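Side-chain contacts in glycosyl hydrolase family 88 (Pedobacter heparinus, PDB 3WIW), which hydrolyses unsaturated glucuronyl saccharides, with specificity for those derived from heparin, using an alpha6/alpha6-barrel of glycoside hydrolase family 88: residues A[200-205]-A[253-258]; A[212-217]-A[268-273]. All blocks are in the same frame, centred on the assembly; numbering follows the deposited sequence.

Interaction 1. Residues A[200-205]-A[253-258]; sequences THAVTT and YGYTMS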
ATOM      1  N   THR A 200      11.693  15.318   3.130  1.00 11.73           N
ATOM      2  CA  THR A 200      12.450  15.250   4.392  1.00 11.86           C
ATOM      3  C   THR A 200      12.106  13.986   5.195  1.00 10.84           C
ATOM      4  O   THR A 200      12.998  13.305   5.705  1.00 11.76           O
ATOM      5  CB  THR A 200      12.223  16.498   5.245  1.00 12.45           C
ATOM      6  OG1 THR A 200      12.698  17.634   4.519  1.00 14.05           O
ATOM      7  CG2 THR A 200      12.990  16.398   6.572  1.00 12.97           C
ATOM      8  N   HIS A 201      10.822  13.658   5.286  1.00 10.64           N
ATOM      9  CA  HIS A 201      10.413  12.430   5.966  1.00  9.78           C
ATOM     10  C   HIS A 201      11.115  11.208   5.354  1.00 10.21           C
ATOM     11  O   HIS A 201      11.624  10.337   6.076  1.00 10.46           O
ATOM     12  CB  HIS A 201       8.890  12.272   5.902  1.00  9.71           C
ATOM     13  CG  HIS A 201       8.383  11.079   6.637  1.00  9.82           C
ATOM     14  ND1 HIS A 201       7.624  11.191   7.791  1.00 11.07           N
ATOM     15  CD2 HIS A 201       8.544   9.749   6.420  1.00 10.35           C
ATOM     16  CE1 HIS A 201       7.339   9.988   8.240  1.00 11.00           C
ATOM     17  NE2 HIS A 201       7.874   9.090   7.421  1.00 10.84           N
ATOM     18  N   ALA A 202      11.141  11.132   4.027  1.00  9.99           N
ATOM     19  CA  ALA A 202      11.786  10.015   3.342  1.00 10.43           C
ATOM     20  C   ALA A 202      13.285   9.970   3.656  1.00 10.15           C
ATOM     21  O   ALA A 202      13.847   8.872   3.830  1.00 11.12           O
ATOM     22  CB  ALA A 202      11.544  10.096   1.832  1.00 11.30           C
ATOM     23  N   VAL A 203      13.943  11.118   3.694  1.00 11.24           N
ATOM     24  CA  VAL A 203      15.371  11.159   4.023  1.00 12.04           C
ATOM     25  C   VAL A 203      15.633  10.725   5.471  1.00 11.93           C
ATOM     26  O   VAL A 203      16.495   9.872   5.732  1.00 12.48           O
ATOM     27  CB  VAL A 203      15.976  12.555   3.729  1.00 13.30           C
ATOM     28  CG1 VAL A 203      17.411  12.620   4.221  1.00 14.25           C
ATOM     29  CG2 VAL A 203      15.919  12.846   2.224  1.00 14.95           C
ATOM     30  N   THR A 204      14.863  11.268   6.414  1.00 11.85           N
ATOM     31  CA  THR A 204      15.010  10.905   7.821  1.00 11.12           C
ATOM     32  C   THR A 204      14.790   9.382   8.008  1.00 11.35           C
ATOM     33  O   THR A 204      15.545   8.707   8.710  1.00 11.60           O
ATOM     34  CB  THR A 204      13.973  11.682   8.634  1.00 11.63           C
ATOM     35  OG1 THR A 204      14.180  13.088   8.427  1.00 12.78           O
ATOM     36  CG2 THR A 204      14.053  11.349  10.127  1.00 13.38           C
ATOM     37  N   THR A 205      13.764   8.841   7.366  1.00 11.06           N
ATOM     38  CA  THR A 205      13.420   7.438   7.476  1.00 10.90           C
ATOM     39  C   THR A 205      14.502   6.581   6.843  1.00 10.85           C
ATOM     40  O   THR A 205      14.796   5.477   7.323  1.00 11.50           O
ATOM     41  CB  THR A 205      12.045   7.213   6.834  1.00 10.62           C
ATOM     42  OG1 THR A 205      11.069   7.937   7.605  1.00 11.30           O
ATOM     43  CG2 THR A 205      11.687   5.730   6.820  1.00 10.67           C
ATOM     44  N   TYR A 253       8.407   0.082  -1.740  1.00  7.75           N
ATOM     45  CA  TYR A 253       7.467   0.912  -2.466  1.00  8.11           C
ATOM     46  C   TYR A 253       7.716   2.397  -2.162  1.00  8.33           C
ATOM     47  O   TYR A 253       7.704   3.226  -3.073  1.00  9.32           O
ATOM     48  CB  TYR A 253       6.064   0.503  -2.076  1.00  8.92           C
ATOM     49  CG  TYR A 253       4.937   1.006  -2.940  1.00  8.45           C
ATOM     50  CD1 TYR A 253       4.608   2.367  -2.979  1.00  8.28           C
ATOM     51  CD2 TYR A 253       4.160   0.121  -3.688  1.00  8.83           C
ATOM     52  CE1 TYR A 253       3.525   2.829  -3.720  1.00  9.15           C
ATOM     53  CE2 TYR A 253       3.083   0.572  -4.442  1.00  9.52           C
ATOM     54  CZ  TYR A 253       2.763   1.928  -4.441  1.00  8.67           C
ATOM     55  OH  TYR A 253       1.673   2.376  -5.150  1.00 10.60           O
ATOM     56  N   GLY A 254       7.909   2.722  -0.881  1.00  9.04           N
ATOM     57  CA  GLY A 254       8.092   4.097  -0.434  1.00  9.20           C
ATOM     58  C   GLY A 254       9.236   4.770  -1.190  1.00  8.98           C
ATOM     59  O   GLY A 254       9.112   5.943  -1.574  1.00  9.94           O
ATOM     60  N   TYR A 255      10.344   4.055  -1.405  1.00  9.02           N
ATOM     61  CA  TYR A 255      11.514   4.660  -2.068  1.00  9.61           C
ATOM     62  C   TYR A 255      11.382   4.654  -3.583  1.00 10.03           C
ATOM     63  O   TYR A 255      11.852   5.587  -4.227  1.00 11.25           O
ATOM     64  CB  TYR A 255      12.859   4.083  -1.545  1.00 10.04           C
ATOM     65  CG  TYR A 255      13.037   4.612  -0.152  1.00 10.21           C
ATOM     66  CD1 TYR A 255      13.422   5.936   0.038  1.00 10.67           C
ATOM     67  CD2 TYR A 255      12.672   3.863   0.965  1.00 10.45           C
ATOM     68  CE1 TYR A 255      13.512   6.488   1.298  1.00 11.27           C
ATOM     69  CE2 TYR A 255      12.745   4.407   2.233  1.00  9.70           C
ATOM     70  CZ  TYR A 255      13.151   5.728   2.390  1.00  9.87           C
ATOM     71  OH  TYR A 255      13.194   6.254   3.654  1.00 11.35           O
ATOM     72  N   THR A 256      10.714   3.641  -4.139  1.00  9.60           N
ATOM     73  CA  THR A 256      10.416   3.625  -5.564  1.00  9.95           C
ATOM     74  C   THR A 256       9.516   4.818  -5.921  1.00 10.15           C
ATOM     75  O   THR A 256       9.798   5.575  -6.861  1.00 10.46           O
ATOM     76  CB  THR A 256       9.781   2.281  -5.951  1.00 10.39           C
ATOM     77  OG1 THR A 256      10.708   1.227  -5.644  1.00 11.32           O
ATOM     78  CG2 THR A 256       9.456   2.273  -7.420  1.00 11.40           C
ATOM     79  N   MET A 257       8.456   5.003  -5.137  1.00  9.81           N
ATOM     80  CA  MET A 257       7.521   6.108  -5.332  1.00  9.93           C
ATOM     81  C   MET A 257       8.193   7.455  -5.029  1.00 10.59           C
ATOM     82  O   MET A 257       7.975   8.440  -5.752  1.00 10.84           O
ATOM     83  CB  MET A 257       6.259   5.858  -4.496  1.00 10.09           C
ATOM     84  CG  MET A 257       5.286   7.024  -4.400  1.00 10.53           C
ATOM     85  SD  MET A 257       5.706   8.255  -3.123  1.00 11.16           S
ATOM     86  CE  MET A 257       5.552   7.236  -1.653  1.00 14.45           C
ATOM     87  N   SER A 258       9.021   7.538  -3.981  1.00 10.81           N
ATOM     88  CA  SER A 258       9.699   8.812  -3.685  1.00 10.92           C
ATOM     89  C   SER A 258      10.641   9.182  -4.814  1.00 10.95           C
ATOM     90  O   SER A 258      10.762  10.360  -5.134  1.00 12.32           O
ATOM     91  CB  SER A 258      10.477   8.730  -2.380  1.00 10.53           C
ATOM     92  OG  SER A 258       9.598   8.734  -1.259  1.00 11.39           O
TER
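Two helices of the alpha6/alpha6-barrel, 192-208 and 245-262, are joined by Tyr255 of helix 245-262, whose hydroxyl reaches the backbone of helix 192-208 at Ala202. Their local axes come no nearer than 11.2 Å and run at 137° to each other, a separation that the Tyr255 ring spans. Tyr255 OH donates to Ala202 O at 2.7 Å, lying in the carbonyl plane on a lone pair with a C=O...O angle of 137°; the oxygen in turn lies at the ring edge. Beside this bond Ala202 CB packs 4.1 Å from Tyr255 CE1 and 3.9 Å from Ser258 OG. In Thr205 a chi1 of -65° sets OG1 beside the backbone N and CG2 anti to it; Thr205 CG2 lies 3.5 Å from Tyr255 OH, while OG1 bonds back to His201 O. Ser258 OG similarly returns to Gly254 O. A phenylalanine in place of Tyr255 would probably leave Ala202 O without its side-chain donor and the ring without its tether to helix 192-208. All four touching residues are buried: Tyr255 also packs on Leu176 of helix 175-188, and Ala202 and Ser258 both touch Phe267 of helix 265-279.

Interaction 2. Residues A[212-217]-A[268-273]; sequences KDYSSY and IEHAEH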
ATOM      1  N   LYS A 212      21.847  -2.215   8.821  0.69 14.75           N
ATOM      2  CA  LYS A 212      22.946  -2.262   7.858  0.69 16.55           C
ATOM      3  C   LYS A 212      22.675  -3.197   6.676  0.69 15.90           C
ATOM      4  O   LYS A 212      23.183  -2.974   5.573  0.69 17.10           O
ATOM      5  CB  LYS A 212      24.273  -2.615   8.544  0.69 18.65           C
ATOM      6  CG  LYS A 212      24.768  -1.536   9.499  0.69 20.35           C
ATOM      7  CD  LYS A 212      26.259  -1.650   9.801  0.69 25.01           C
ATOM      8  CE  LYS A 212      26.615  -2.925  10.536  0.69 27.88           C
ATOM      9  NZ  LYS A 212      25.759  -3.130  11.742  0.69 29.21           N
ATOM     10  N   ASP A 213      21.861  -4.227   6.886  1.00 14.40           N
ATOM     11  CA  ASP A 213      21.539  -5.139   5.786  1.00 14.78           C
ATOM     12  C   ASP A 213      20.376  -4.673   4.899  1.00 13.23           C
ATOM     13  O   ASP A 213      19.943  -5.414   4.002  1.00 14.17           O
ATOM     14  CB  ASP A 213      21.286  -6.561   6.303  1.00 15.37           C
ATOM     15  CG  ASP A 213      20.036  -6.680   7.175  1.00 15.62           C
ATOM     16  OD1 ASP A 213      19.373  -5.655   7.453  1.00 14.37           O
ATOM     17  OD2 ASP A 213      19.714  -7.832   7.582  1.00 17.51           O
ATOM     18  N   TYR A 214      19.902  -3.451   5.142  1.00 12.89           N
ATOM     19  CA  TYR A 214      18.770  -2.838   4.425  1.00 11.81           C
ATOM     20  C   TYR A 214      17.408  -3.409   4.790  1.00 11.63           C
ATOM     21  O   TYR A 214      16.399  -3.023   4.197  1.00 12.20           O
ATOM     22  CB  TYR A 214      18.958  -2.816   2.904  1.00 11.82           C
ATOM     23  CG  TYR A 214      20.155  -2.022   2.464  1.00 12.87           C
ATOM     24  CD1 TYR A 214      20.102  -0.635   2.382  1.00 14.39           C
ATOM     25  CD2 TYR A 214      21.342  -2.665   2.121  1.00 13.45           C
ATOM     26  CE1 TYR A 214      21.219   0.105   1.969  1.00 15.35           C
ATOM     27  CE2 TYR A 214      22.457  -1.950   1.727  1.00 14.15           C
ATOM     28  CZ  TYR A 214      22.397  -0.562   1.639  1.00 14.07           C
ATOM     29  OH  TYR A 214      23.520   0.130   1.220  1.00 16.04           O
ATOM     30  N   SER A 215      17.347  -4.294   5.782  1.00 11.35           N
ATOM     31  CA  SER A 215      16.060  -4.578   6.422  1.00 10.54           C
ATOM     32  C   SER A 215      15.582  -3.344   7.184  1.00 10.45           C
ATOM     33  O   SER A 215      16.379  -2.487   7.583  1.00 11.39           O
ATOM     34  CB  SER A 215      16.162  -5.774   7.371  1.00 11.96           C
ATOM     35  OG  SER A 215      17.009  -5.521   8.480  1.00 12.38           O
ATOM     36  N   SER A 216      14.279  -3.262   7.394  1.00 10.43           N
ATOM     37  CA  SER A 216      13.740  -2.139   8.136  1.00 10.88           C
ATOM     38  C   SER A 216      13.142  -2.564   9.481  1.00 10.38           C
ATOM     39  O   SER A 216      12.578  -3.667   9.603  1.00 10.53           O
ATOM     40  CB  SER A 216      12.684  -1.371   7.310  1.00 11.68           C
ATOM     41  OG  SER A 216      11.675  -2.245   6.808  1.00 12.71           O
ATOM     42  N   TYR A 217      13.235  -1.655  10.463  1.00 10.31           N
ATOM     43  CA  TYR A 217      12.421  -1.685  11.676  1.00 10.80           C
ATOM     44  C   TYR A 217      10.977  -1.332  11.344  1.00  9.33           C
ATOM     45  O   TYR A 217      10.679  -0.744  10.286  1.00 10.33           O
ATOM     46  CB  TYR A 217      12.914  -0.612  12.666  1.00 11.91           C
ATOM     47  CG  TYR A 217      14.281  -0.891  13.246  1.00 11.68           C
ATOM     48  CD1 TYR A 217      14.430  -1.782  14.308  1.00 12.89           C
ATOM     49  CD2 TYR A 217      15.425  -0.281  12.736  1.00 12.07           C
ATOM     50  CE1 TYR A 217      15.659  -2.056  14.839  1.00 13.56           C
ATOM     51  CE2 TYR A 217      16.668  -0.541  13.261  1.00 13.53           C
ATOM     52  CZ  TYR A 217      16.781  -1.432  14.315  1.00 14.30           C
ATOM     53  OH  TYR A 217      17.993  -1.716  14.861  1.00 16.21           O
ATOM     54  N   ILE A 268      16.308   6.054  -5.431  0.67 14.20           N
ATOM     55  CA  ILE A 268      16.345   4.880  -6.305  0.67 15.10           C
ATOM     56  C   ILE A 268      17.476   3.930  -5.888  0.67 13.45           C
ATOM     57  O   ILE A 268      17.321   2.703  -5.916  0.67 14.19           O
ATOM     58  CB  ILE A 268      16.396   5.239  -7.822  0.67 16.59           C
ATOM     59  CG1 ILE A 268      16.062   4.017  -8.684  0.67 17.95           C
ATOM     60  CG2 ILE A 268      17.745   5.798  -8.226  0.67 17.38           C
ATOM     61  CD1 ILE A 268      16.010   4.345 -10.176  0.67 18.91           C
ATOM     62  N   GLU A 269      18.610   4.493  -5.482  0.67 13.58           N
ATOM     63  CA  GLU A 269      19.701   3.663  -4.982  0.67 15.59           C
ATOM     64  C   GLU A 269      19.224   2.877  -3.769  0.67 13.60           C
ATOM     65  O   GLU A 269      19.463   1.676  -3.656  0.67 12.56           O
ATOM     66  CB  GLU A 269      20.911   4.518  -4.610  0.67 19.97           C
ATOM     67  CG  GLU A 269      21.563   5.222  -5.797  0.67 24.74           C
ATOM     68  CD  GLU A 269      22.467   6.388  -5.392  0.67 29.16           C
ATOM     69  OE1 GLU A 269      22.525   6.726  -4.186  0.67 31.05           O
ATOM     70  OE2 GLU A 269      23.121   6.965  -6.284  0.67 30.85           O
ATOM     71  N   HIS A 270      18.522   3.548  -2.864  1.00 12.79           N
ATOM     72  CA  HIS A 270      18.023   2.870  -1.669  1.00 11.32           C
ATOM     73  C   HIS A 270      16.998   1.798  -2.042  1.00 10.92           C
ATOM     74  O   HIS A 270      17.045   0.671  -1.521  1.00 11.91           O
ATOM     75  CB  HIS A 270      17.461   3.874  -0.681  1.00 10.94           C
ATOM     76  CG  HIS A 270      17.330   3.344   0.708  1.00 11.56           C
ATOM     77  ND1 HIS A 270      18.419   2.944   1.459  1.00 12.50           N
ATOM     78  CD2 HIS A 270      16.243   3.160   1.489  1.00 12.73           C
ATOM     79  CE1 HIS A 270      18.003   2.539   2.644  1.00 12.80           C
ATOM     80  NE2 HIS A 270      16.684   2.643   2.681  1.00 12.60           N
ATOM     81  N   ALA A 271      16.114   2.112  -2.982  1.00 11.26           N
ATOM     82  CA  ALA A 271      15.150   1.140  -3.471  1.00 10.18           C
ATOM     83  C   ALA A 271      15.821  -0.125  -4.021  1.00 10.73           C
ATOM     84  O   ALA A 271      15.359  -1.247  -3.756  1.00 11.11           O
ATOM     85  CB  ALA A 271      14.213   1.747  -4.500  1.00 11.30           C
ATOM     86  N   GLU A 272      16.906   0.047  -4.771  1.00 11.03           N
ATOM     87  CA  GLU A 272      17.589  -1.116  -5.315  1.00 11.82           C
ATOM     88  C   GLU A 272      18.241  -1.954  -4.221  1.00 11.07           C
ATOM     89  O   GLU A 272      18.250  -3.181  -4.320  1.00 12.02           O
ATOM     90  CB  GLU A 272      18.602  -0.723  -6.398  1.00 13.84           C
ATOM     91  CG  GLU A 272      17.933  -0.192  -7.659  1.00 15.91           C
ATOM     92  CD  GLU A 272      18.831  -0.321  -8.874  1.00 19.47           C
ATOM     93  OE1 GLU A 272      19.447   0.700  -9.244  1.00 21.69           O
ATOM     94  OE2 GLU A 272      18.930  -1.446  -9.442  1.00 19.62           O
ATOM     95  N   HIS A 273      18.781  -1.304  -3.190  1.00 11.55           N
ATOM     96  CA  HIS A 273      19.353  -2.054  -2.056  1.00 11.83           C
ATOM     97  C   HIS A 273      18.272  -2.855  -1.329  1.00 11.45           C
ATOM     98  O   HIS A 273      18.469  -4.036  -1.007  1.00 11.60           O
ATOM     99  CB  HIS A 273      20.077  -1.140  -1.055  1.00 13.03           C
ATOM    100  CG  HIS A 273      21.341  -0.533  -1.581  1.00 14.64           C
ATOM    101  ND1 HIS A 273      22.350  -1.284  -2.146  1.00 17.07           N
ATOM    102  CD2 HIS A 273      21.777   0.753  -1.598  1.00 16.18           C
ATOM    103  CE1 HIS A 273      23.340  -0.489  -2.506  1.00 17.26           C
ATOM    104  NE2 HIS A 273      23.016   0.752  -2.185  1.00 17.40           N
TER
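Tyr214, in the irregular loop between helix 192-208 and strand 219-222, brings its CA to 6.6 Å from that of His273 on helix 265-279, and does so with a positive phi. Its CB points toward the helix, and the phenol ring lies against the imidazole of His273 as an offset stack, the planes only 13° apart and the centroids separated by 4.3 Å. The offset is large enough to bring a different group over the middle of each ring. His273 CB sits 3.3 Å from the Tyr214 ring centroid, almost on the normal, a CH-pi contact, whereas Tyr214 OH lies over the face of the imidazole, 3.4 Å from His273 CD2. With CG of His273 anti to its carbonyl carbon (chi1 -69°), the imidazole extends from that central CB toward the hydroxyl end of the phenol. His270, one helical turn earlier, approaches differently: its CE1 comes to the edge of the Tyr214 ring, in plane, 3.8 Å from Tyr214 CD1, with the two rings inclined at 64°. Tyr214 is the central residue of an Asx turn. Asp213 OD1 accepts from Ser215 N at 3.0 Å, from above the carboxylate plane, and from Ser215 OG on its syn lone pair; Ser215 OG also bonds to Arg211. His270 also meets Phe210, from the same loop, and Tyr255 of helix 245-262 edge-to-face. Across the two segments, ring stacking and CH-pi packing carry the contact. Stacking would probably be sensitive to the ionisation of His273, since a protonated imidazole could add a cation-pi component to its contact with the phenol.

In the fold
Interaction 1 is fully buried and joins two barrel helices, whereas interaction 2 joins a loop, through the partly exposed Tyr214, to helix 265-279. The centre of interaction 2 is about 18 Å from the centre of the chain, that of interaction 1 about 14 Å. Both draw on the same length of chain: helix 192-208 leads into the loop of 212-217, and helix 245-262 is followed by helix 265-279. The two contacts touch directly through Tyr255 CD2 and His270 CD2, 3.7 Å apart, with Ala271 packing on Tyr255 and Thr256 beside it. Inside, a hydrogen bond to a helix carbonyl complements the packing; toward the surface, aromatic faces carry the contact.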